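Local coordinates for protein prolyl-4 hydroxylase (Chlamydomonas reinhardtii, PDB 2V4A) that probably hydroxylates proline residues of peptide substrates at the 4-position, as a 2-oxoglutarate- and iron(II)-dependent oxygenase, at residues R141-L146 and A189-S194. Numbering follows the deposited sequence.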
ATOM      1  N   ARG A 141     -14.916  -0.182  -0.008  1.00 21.99           N
ATOM      2  CA  ARG A 141     -13.508   0.243   0.185  1.00 22.21           C
ATOM      3  C   ARG A 141     -13.306   1.706  -0.255  1.00 22.50           C
ATOM      4  O   ARG A 141     -13.881   2.129  -1.263  1.00 23.70           O
ATOM      5  CB  ARG A 141     -12.569  -0.642  -0.603  1.00 22.61           C
ATOM      6  CG  ARG A 141     -12.338  -1.996   0.027  1.00 26.07           C
ATOM      7  CD  ARG A 141     -11.632  -2.894  -0.985  1.00 27.81           C
ATOM      8  NE  ARG A 141     -11.113  -4.105  -0.374  1.00 29.81           N
ATOM      9  CZ  ARG A 141     -10.453  -5.048  -1.049  1.00 32.69           C
ATOM     10  NH1 ARG A 141     -10.251  -4.906  -2.362  1.00 30.39           N
ATOM     11  NH2 ARG A 141      -9.997  -6.137  -0.417  1.00 29.48           N
ATOM     12  N   VAL A 142     -12.542   2.478   0.531  1.00 21.90           N
ATOM     13  CA  VAL A 142     -12.383   3.911   0.309  1.00 20.47           C
ATOM     14  C   VAL A 142     -10.901   4.267   0.196  1.00 19.32           C
ATOM     15  O   VAL A 142     -10.542   5.165  -0.565  1.00 18.71           O
ATOM     16  CB  VAL A 142     -13.099   4.774   1.380  1.00 20.51           C
ATOM     17  CG1 VAL A 142     -12.585   4.504   2.763  1.00 22.95           C
ATOM     18  CG2 VAL A 142     -13.008   6.278   1.070  1.00 23.78           C
ATOM     19  N   VAL A 143     -10.040   3.568   0.927  1.00 19.26           N
ATOM     20  CA  VAL A 143      -8.607   3.914   0.862  1.00 20.72           C
ATOM     21  C   VAL A 143      -7.804   2.638   0.805  1.00 20.20           C
ATOM     22  O   VAL A 143      -8.079   1.690   1.551  1.00 21.55           O
ATOM     23  CB  VAL A 143      -8.139   4.678   2.141  1.00 20.91           C
ATOM     24  CG1 VAL A 143      -6.600   4.864   2.150  1.00 19.82           C
ATOM     25  CG2 VAL A 143      -8.834   6.043   2.237  1.00 22.42           C
ATOM     26  N   THR A 144      -6.791   2.658  -0.045  1.00 21.40           N
ATOM     27  CA  THR A 144      -5.781   1.649  -0.125  1.00 22.49           C
ATOM     28  C   THR A 144      -4.460   2.194   0.365  1.00 22.54           C
ATOM     29  O   THR A 144      -4.053   3.291  -0.008  1.00 20.61           O
ATOM     30  CB  THR A 144      -5.582   1.176  -1.585  1.00 23.16           C
ATOM     31  OG1 THR A 144      -6.846   0.827  -2.150  1.00 25.30           O
ATOM     32  CG2 THR A 144      -4.644  -0.064  -1.648  1.00 24.37           C
HETATM   33  N   MSE A 145      -3.773   1.380   1.180  1.00 22.53           N
HETATM   34  CA  MSE A 145      -2.410   1.671   1.620  1.00 23.12           C
HETATM   35  C   MSE A 145      -1.531   0.552   1.154  1.00 23.02           C
HETATM   36  O   MSE A 145      -1.737  -0.606   1.537  1.00 23.44           O
HETATM   37  CB  MSE A 145      -2.351   1.739   3.142  1.00 23.10           C
HETATM   38  CG  MSE A 145      -0.963   2.056   3.718  1.00 28.54           C
HETATM   39 SE   MSE A 145      -0.493   3.891   3.837  1.00 40.19          SE
HETATM   40  CE  MSE A 145      -1.993   4.646   4.833  1.00 24.43           C
ATOM     41  N   LEU A 146      -0.508   0.880   0.379  1.00 23.41           N
ATOM     42  CA  LEU A 146       0.363  -0.142  -0.156  1.00 24.84           C
ATOM     43  C   LEU A 146       1.762   0.144   0.398  1.00 24.53           C
ATOM     44  O   LEU A 146       2.278   1.233   0.194  1.00 24.64           O
ATOM     45  CB  LEU A 146       0.344  -0.003  -1.674  1.00 25.79           C
ATOM     46  CG  LEU A 146       0.541  -1.175  -2.584  1.00 31.89           C
ATOM     47  CD1 LEU A 146      -0.008  -0.741  -3.943  1.00 36.70           C
ATOM     48  CD2 LEU A 146       2.094  -1.393  -2.604  1.00 35.55           C
ATOM     49  N   ALA A 189       5.252   4.105   1.761  1.00 24.14           N
ATOM     50  CA  ALA A 189       3.850   3.658   1.574  1.00 23.81           C
ATOM     51  C   ALA A 189       3.099   4.580   0.621  1.00 23.81           C
ATOM     52  O   ALA A 189       3.136   5.827   0.735  1.00 24.02           O
ATOM     53  CB  ALA A 189       3.104   3.526   2.909  1.00 22.24           C
ATOM     54  N   LEU A 190       2.387   3.958  -0.293  1.00 23.87           N
ATOM     55  CA  LEU A 190       1.535   4.684  -1.215  1.00 24.41           C
ATOM     56  C   LEU A 190       0.070   4.624  -0.717  1.00 24.41           C
ATOM     57  O   LEU A 190      -0.491   3.564  -0.531  1.00 25.27           O
ATOM     58  CB  LEU A 190       1.682   4.150  -2.662  1.00 24.61           C
ATOM     59  CG  LEU A 190       0.554   4.638  -3.593  1.00 24.68           C
ATOM     60  CD1 LEU A 190       0.752   6.112  -3.931  1.00 27.12           C
ATOM     61  CD2 LEU A 190       0.398   3.826  -4.862  1.00 25.27           C
HETATM   62  N   MSE A 191      -0.511   5.789  -0.446  1.00 23.53           N
HETATM   63  CA  MSE A 191      -1.893   5.886   0.037  1.00 25.31           C
HETATM   64  C   MSE A 191      -2.760   6.540  -1.067  1.00 23.58           C
HETATM   65  O   MSE A 191      -2.398   7.580  -1.590  1.00 23.27           O
HETATM   66  CB  MSE A 191      -1.883   6.791   1.293  1.00 25.43           C
HETATM   67  CG  MSE A 191      -3.199   6.965   1.975  1.00 29.15           C
HETATM   68 SE   MSE A 191      -3.047   8.369   3.363  1.00 29.98          SE
HETATM   69  CE  MSE A 191      -4.879   8.755   3.102  1.00 27.12           C
ATOM     70  N   PHE A 192      -3.910   5.948  -1.373  1.00 23.04           N
ATOM     71  CA  PHE A 192      -4.808   6.567  -2.376  1.00 24.89           C
ATOM     72  C   PHE A 192      -6.277   6.228  -2.138  1.00 24.00           C
ATOM     73  O   PHE A 192      -6.587   5.223  -1.491  1.00 25.46           O
ATOM     74  CB  PHE A 192      -4.360   6.244  -3.819  1.00 24.30           C
ATOM     75  CG  PHE A 192      -4.348   4.769  -4.171  1.00 25.78           C
ATOM     76  CD1 PHE A 192      -3.196   4.023  -4.006  1.00 27.48           C
ATOM     77  CD2 PHE A 192      -5.491   4.142  -4.737  1.00 26.67           C
ATOM     78  CE1 PHE A 192      -3.161   2.628  -4.349  1.00 28.35           C
ATOM     79  CE2 PHE A 192      -5.466   2.778  -5.103  1.00 27.27           C
ATOM     80  CZ  PHE A 192      -4.292   2.016  -4.908  1.00 23.90           C
ATOM     81  N   TYR A 193      -7.161   7.098  -2.620  1.00 23.81           N
ATOM     82  CA  TYR A 193      -8.600   6.968  -2.421  1.00 24.78           C
ATOM     83  C   TYR A 193      -9.244   6.379  -3.640  1.00 24.74           C
ATOM     84  O   TYR A 193      -8.951   6.779  -4.758  1.00 25.05           O
ATOM     85  CB  TYR A 193      -9.240   8.345  -2.165  1.00 23.91           C
ATOM     86  CG  TYR A 193      -8.839   8.942  -0.846  1.00 24.47           C
ATOM     87  CD1 TYR A 193      -7.594   9.548  -0.693  1.00 24.28           C
ATOM     88  CD2 TYR A 193      -9.705   8.906   0.248  1.00 22.62           C
ATOM     89  CE1 TYR A 193      -7.211  10.116   0.533  1.00 26.88           C
ATOM     90  CE2 TYR A 193      -9.321   9.450   1.471  1.00 25.72           C
ATOM     91  CZ  TYR A 193      -8.081  10.064   1.597  1.00 25.07           C
ATOM     92  OH  TYR A 193      -7.676  10.595   2.788  1.00 26.20           O
ATOM     93  N   SER A 194     -10.148   5.448  -3.417  1.00 26.10           N
ATOM     94  CA  SER A 194     -10.804   4.752  -4.525  1.00 26.22           C
ATOM     95  C   SER A 194     -12.211   5.318  -4.738  1.00 25.55           C
ATOM     96  O   SER A 194     -12.878   4.945  -5.685  1.00 26.79           O
ATOM     97  CB  SER A 194     -10.849   3.252  -4.276  1.00 26.96           C
ATOM     98  OG  SER A 194     -11.348   2.986  -2.993  1.00 29.50           O
TER
HETATM   99  O   HOH W   1      -9.610   1.193  -1.919  1.00 30.00           O
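Thr144 sets CB over one face of the Phe192 ring, 3.9 Å from its centroid, a CH-pi contact shifted toward CZ. Phe192 CG stands between its own backbone N and carbonyl carbon (chi1 61°), which brings the ring up alongside Thr144 with its face under CB; His207 meets this ring edge-to-face. The two backbones pair here through Thr144 N to Phe192 O and Phe192 N to Thr144 O, each 3.0 Å. One hydrogen-bonded pair further, Leu146 and Leu190 exchange two shorter bonds.

On the other face, Met145, selenomethionine-labelled like Met191, bends at chi2 (85°) and chi3 (54°), bringing SE to 3.7 Å from Ala189 CB and CE to 3.9 Å from Met191 CG. The extended Met191 also meets Val143 CG1, while Val143 CG2 reaches Tyr193 CE2 at 3.5 Å. Helix 86-99 packs on Met145 and Met191 at the buried end of this face.

Packing slackens toward partly exposed Val142 and Ser194. Ser194 N still bonds Val142 O at 2.9 Å, but from above the plane of the Val142 carbonyl, and a water joins Thr144 OG1 to Ser194 OG. The Arg141 side chain leads off to Glu107, with which its NE makes a salt bridge. On its other edge strand 141-148 carries a classic beta bulge, Val142 and Val143 sharing Ile224. The antiparallel pair forms the middle of the larger sheet in a double-stranded beta-helix (jelly-roll) core, characteristic of 2OG-Fe(II) oxygenases.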